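Local coordinates for protein ferredoxin-NADP reductase (Neisseria gonorrhoeae MIA_2011_03-10, PDB 5TR9) that binds FAD and probably catalyses electron transfer between NADP(H) and ferredoxin or flavodoxin through the flavin, at residues 87-90 with 91-95. Numbering follows the deposited sequence.
With FAD (flavin-adenine dinucleotide), chain C.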
ATOM      1  N   GLY A  87       9.022  -0.857 -19.230  1.00 15.32           N
ATOM      2  CA  GLY A  87       8.030  -1.806 -18.777  1.00 15.08           C
ATOM      3  C   GLY A  87       6.839  -1.852 -19.715  1.00 16.81           C
ATOM      4  O   GLY A  87       6.333  -0.813 -20.157  1.00 16.97           O
ATOM      5  N   PRO A  88       6.378  -3.061 -20.064  1.00 12.69           N
ATOM      6  CA  PRO A  88       5.294  -3.143 -21.061  1.00 13.99           C
ATOM      7  C   PRO A  88       3.960  -2.615 -20.566  1.00 13.66           C
ATOM      8  O   PRO A  88       3.278  -1.907 -21.323  1.00 15.21           O
ATOM      9  CB  PRO A  88       5.245  -4.641 -21.404  1.00 12.62           C
ATOM     10  CG  PRO A  88       5.826  -5.324 -20.203  1.00 17.03           C
ATOM     11  CD  PRO A  88       6.917  -4.391 -19.724  1.00 14.45           C
ATOM     12  N   MET A  89       3.545  -2.925 -19.333  1.00 11.81           N
ATOM     13  CA  MET A  89       2.282  -2.364 -18.861  1.00 12.97           C
ATOM     14  C   MET A  89       2.398  -0.856 -18.690  1.00 14.02           C
ATOM     15  O   MET A  89       1.451  -0.114 -18.985  1.00 13.93           O
ATOM     16  CB  MET A  89       1.843  -3.021 -17.550  1.00 11.47           C
ATOM     17  CG  MET A  89       0.377  -2.744 -17.212  1.00 12.21           C
ATOM     18  SD  MET A  89      -0.707  -3.704 -18.295  1.00 18.93           S
ATOM     19  CE  MET A  89      -2.146  -3.912 -17.249  1.00 19.82           C
ATOM     20  N   SER A  90       3.566  -0.391 -18.234  1.00 14.37           N
ATOM     21  CA  SER A  90       3.778   1.037 -18.040  1.00 12.91           C
ATOM     22  C   SER A  90       3.608   1.805 -19.345  1.00 12.95           C
ATOM     23  O   SER A  90       3.044   2.903 -19.347  1.00 14.65           O
ATOM     24  CB  SER A  90       5.167   1.285 -17.444  1.00 13.12           C
ATOM     25  OG  SER A  90       5.241   0.694 -16.156  1.00 14.01           O
ATOM     26  N   ALA A  91       4.060   1.230 -20.468  1.00 13.29           N
ATOM     27  CA  ALA A  91       3.888   1.895 -21.753  1.00 13.26           C
ATOM     28  C   ALA A  91       2.415   2.028 -22.104  1.00 16.15           C
ATOM     29  O   ALA A  91       1.996   3.026 -22.702  1.00 17.95           O
ATOM     30  CB  ALA A  91       4.622   1.124 -22.844  1.00 17.08           C
ATOM     31  N   LEU A  92       1.616   1.018 -21.763  1.00 14.93           N
ATOM     32  CA  LEU A  92       0.184   1.122 -22.022  1.00 11.77           C
ATOM     33  C   LEU A  92      -0.465   2.136 -21.087  1.00 13.33           C
ATOM     34  O   LEU A  92      -1.330   2.909 -21.511  1.00 16.06           O
ATOM     35  CB  LEU A  92      -0.485  -0.248 -21.876  1.00 14.67           C
ATOM     36  CG  LEU A  92       0.062  -1.300 -22.838  1.00 17.58           C
ATOM     37  CD1 LEU A  92      -0.508  -2.664 -22.487  1.00 16.57           C
ATOM     38  CD2 LEU A  92      -0.233  -0.940 -24.298  1.00 19.30           C
ATOM     39  N   PHE A  93      -0.082   2.129 -19.805  1.00 13.72           N
ATOM     40  CA  PHE A  93      -0.633   3.114 -18.879  1.00 12.82           C
ATOM     41  C   PHE A  93      -0.319   4.531 -19.341  1.00 15.91           C
ATOM     42  O   PHE A  93      -1.137   5.444 -19.177  1.00 17.86           O
ATOM     43  CB  PHE A  93      -0.066   2.898 -17.470  1.00 13.95           C
ATOM     44  CG  PHE A  93      -0.679   1.756 -16.702  1.00 13.81           C
ATOM     45  CD1 PHE A  93      -1.816   1.100 -17.140  1.00 12.83           C
ATOM     46  CD2 PHE A  93      -0.118   1.377 -15.489  1.00 16.75           C
ATOM     47  CE1 PHE A  93      -2.373   0.072 -16.384  1.00 14.54           C
ATOM     48  CE2 PHE A  93      -0.664   0.348 -14.738  1.00 15.66           C
ATOM     49  CZ  PHE A  93      -1.788  -0.301 -15.177  1.00 14.80           C
ATOM     50  N   ALA A  94       0.863   4.733 -19.936  1.00 12.92           N
ATOM     51  CA  ALA A  94       1.275   6.076 -20.336  1.00 16.94           C
ATOM     52  C   ALA A  94       0.436   6.618 -21.486  1.00 18.55           C
ATOM     53  O   ALA A  94       0.363   7.839 -21.664  1.00 26.71           O
ATOM     54  CB  ALA A  94       2.754   6.066 -20.729  1.00 17.28           C
ATOM     55  N   LYS A  95      -0.192   5.738 -22.266  1.00 15.99           N
ATOM     56  CA  LYS A  95      -0.984   6.122 -23.429  1.00 20.09           C
ATOM     57  C   LYS A  95      -2.486   6.063 -23.194  1.00 18.83           C
ATOM     58  O   LYS A  95      -3.239   6.589 -24.022  1.00 21.25           O
ATOM     59  CB  LYS A  95      -0.647   5.220 -24.620  1.00 19.92           C
TER
HETATM   60  PA  FAD C 301       7.207  -5.275 -15.368  1.00 13.03           P
HETATM   61  O1A FAD C 301       7.650  -6.097 -16.533  1.00 15.12           O
HETATM   62  O2A FAD C 301       6.056  -5.842 -14.544  1.00 14.11           O
HETATM   63  O5B FAD C 301       8.369  -5.022 -14.356  1.00 13.86           O
HETATM   64  C5B FAD C 301       9.669  -4.585 -14.799  1.00 16.35           C
HETATM   65  C4B FAD C 301      10.488  -4.307 -13.562  1.00 15.27           C
HETATM   66  O4B FAD C 301      10.017  -3.086 -12.958  1.00 13.36           O
HETATM   67  C3B FAD C 301      10.360  -5.346 -12.458  1.00 19.80           C
HETATM   68  O3B FAD C 301      11.253  -6.438 -12.648  1.00 21.01           O
HETATM   69  C2B FAD C 301      10.730  -4.544 -11.209  1.00 19.08           C
HETATM   70  O2B FAD C 301      12.142  -4.440 -11.055  1.00 23.51           O
HETATM   71  C1B FAD C 301      10.190  -3.155 -11.550  1.00 15.01           C
HETATM   72  N9A FAD C 301       8.917  -2.816 -10.933  1.00 13.68           N
HETATM   73  C8A FAD C 301       7.677  -3.303 -11.250  1.00 15.97           C
HETATM   74  N7A FAD C 301       6.701  -2.766 -10.554  1.00 11.27           N
HETATM   75  C5A FAD C 301       7.348  -1.850  -9.737  1.00 11.63           C
HETATM   76  C6A FAD C 301       6.874  -0.956  -8.761  1.00 13.13           C
HETATM   77  N6A FAD C 301       5.583  -0.844  -8.428  1.00 14.73           N
HETATM   78  N1A FAD C 301       7.784  -0.189  -8.117  1.00 13.52           N
HETATM   79  C2A FAD C 301       9.075  -0.303  -8.451  1.00 14.83           C
HETATM   80  N3A FAD C 301       9.638  -1.113  -9.353  1.00 14.05           N
HETATM   81  C4A FAD C 301       8.712  -1.859  -9.972  1.00 14.31           C
HETATM   82  N1  FAD C 301       2.719  -1.818  -9.200  1.00 11.68           N
HETATM   83  C2  FAD C 301       2.239  -0.564  -8.967  1.00 13.02           C
HETATM   84  O2  FAD C 301       2.673   0.416  -9.592  1.00 13.36           O
HETATM   85  N3  FAD C 301       1.264  -0.383  -7.992  1.00 10.35           N
HETATM   86  C4  FAD C 301       0.711  -1.381  -7.204  1.00 12.14           C
HETATM   87  O4  FAD C 301      -0.162  -1.113  -6.378  1.00 14.61           O
HETATM   88  C4X FAD C 301       1.223  -2.702  -7.475  1.00 13.47           C
HETATM   89  N5  FAD C 301       0.765  -3.709  -6.754  1.00 13.23           N
HETATM   90  C5X FAD C 301       1.262  -4.971  -7.021  1.00 11.20           C
HETATM   91  C6  FAD C 301       0.783  -6.051  -6.273  1.00 13.55           C
HETATM   92  C7  FAD C 301       1.250  -7.340  -6.499  1.00 14.54           C
HETATM   93  C7M FAD C 301       0.702  -8.484  -5.686  1.00 14.64           C
HETATM   94  C8  FAD C 301       2.206  -7.565  -7.502  1.00 13.76           C
HETATM   95  C8M FAD C 301       2.722  -8.958  -7.770  1.00 15.61           C
HETATM   96  C9  FAD C 301       2.691  -6.490  -8.245  1.00 10.81           C
HETATM   97  C9A FAD C 301       2.224  -5.200  -8.018  1.00 11.45           C
HETATM   98  N10 FAD C 301       2.722  -4.079  -8.726  1.00 12.30           N
HETATM   99  C10 FAD C 301       2.221  -2.826  -8.500  1.00 11.96           C
HETATM  100  C1' FAD C 301       3.618  -4.248  -9.872  1.00 12.80           C
HETATM  101  C2' FAD C 301       2.789  -4.276 -11.169  1.00 12.27           C
HETATM  102  O2' FAD C 301       2.026  -5.480 -11.281  1.00 12.82           O
HETATM  103  C3' FAD C 301       3.673  -4.119 -12.408  1.00 10.93           C
HETATM  104  O3' FAD C 301       4.771  -5.020 -12.326  1.00 12.35           O
HETATM  105  C4' FAD C 301       4.091  -2.675 -12.690  1.00 12.57           C
HETATM  106  O4' FAD C 301       2.928  -1.919 -13.039  1.00 12.82           O
HETATM  107  C5' FAD C 301       5.108  -2.558 -13.807  1.00 11.41           C
HETATM  108  O5' FAD C 301       4.603  -3.238 -14.973  1.00 13.62           O
HETATM  109  P   FAD C 301       5.431  -3.244 -16.326  1.00 12.41           P
HETATM  110  O1P FAD C 301       5.615  -1.817 -16.826  1.00 12.50           O
HETATM  111  O2P FAD C 301       4.790  -4.232 -17.236  1.00 11.19           O
HETATM  112  O3P FAD C 301       6.856  -3.802 -15.838  1.00 13.76           O
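Helix 88-95 of the FAD-binding barrel, in the ferredoxin-NADP reductase fold, begins at the FAD pyrophosphate. Its first turn binds the phosphate on the flavin side of the pyrophosphate, and Met89 meets Phe93 one turn along the same helix. Gly87 is the N-cap, and its O accepts a hydrogen bond from Ala91 N at 3.1 Å. Met89 N and Ser90 N point out of the open helix end. Met89 N gives a hydrogen bond to FAD O2P at 2.8 Å, and Ser90 N gives one to FAD O1P. Ser90 OG adds a third hydrogen bond, 2.6 Å to FAD O1P. Its chi1 of -64° sets OG beside its own backbone N, which lets both groups grip one oxygen. Ser90 OG also accepts a hydrogen bond from Ile84 N. The helix dipole probably helps to offset the phosphate charge. Gly87 CA lies 3.1 Å from FAD O1P, so the backbone packs directly against the phosphate.

Behind the phosphate, Phe93 N donates a hydrogen bond to Met89 O at 2.8 Å. Met89 and Phe93 also pack together on the barrel side, against Phe55 and Tyr66. Leu92 touches Phe55 as well, and its CD1 is 4.3 Å from Met89 SD. Met89 CG stands over one face of the Phe93 ring, displaced toward the rim, in a CH-pi contact 4.0 Å from the ring centroid. Met89 SD approaches the same ring obliquely, 5.0 Å from its centroid, as a Met-aromatic contact.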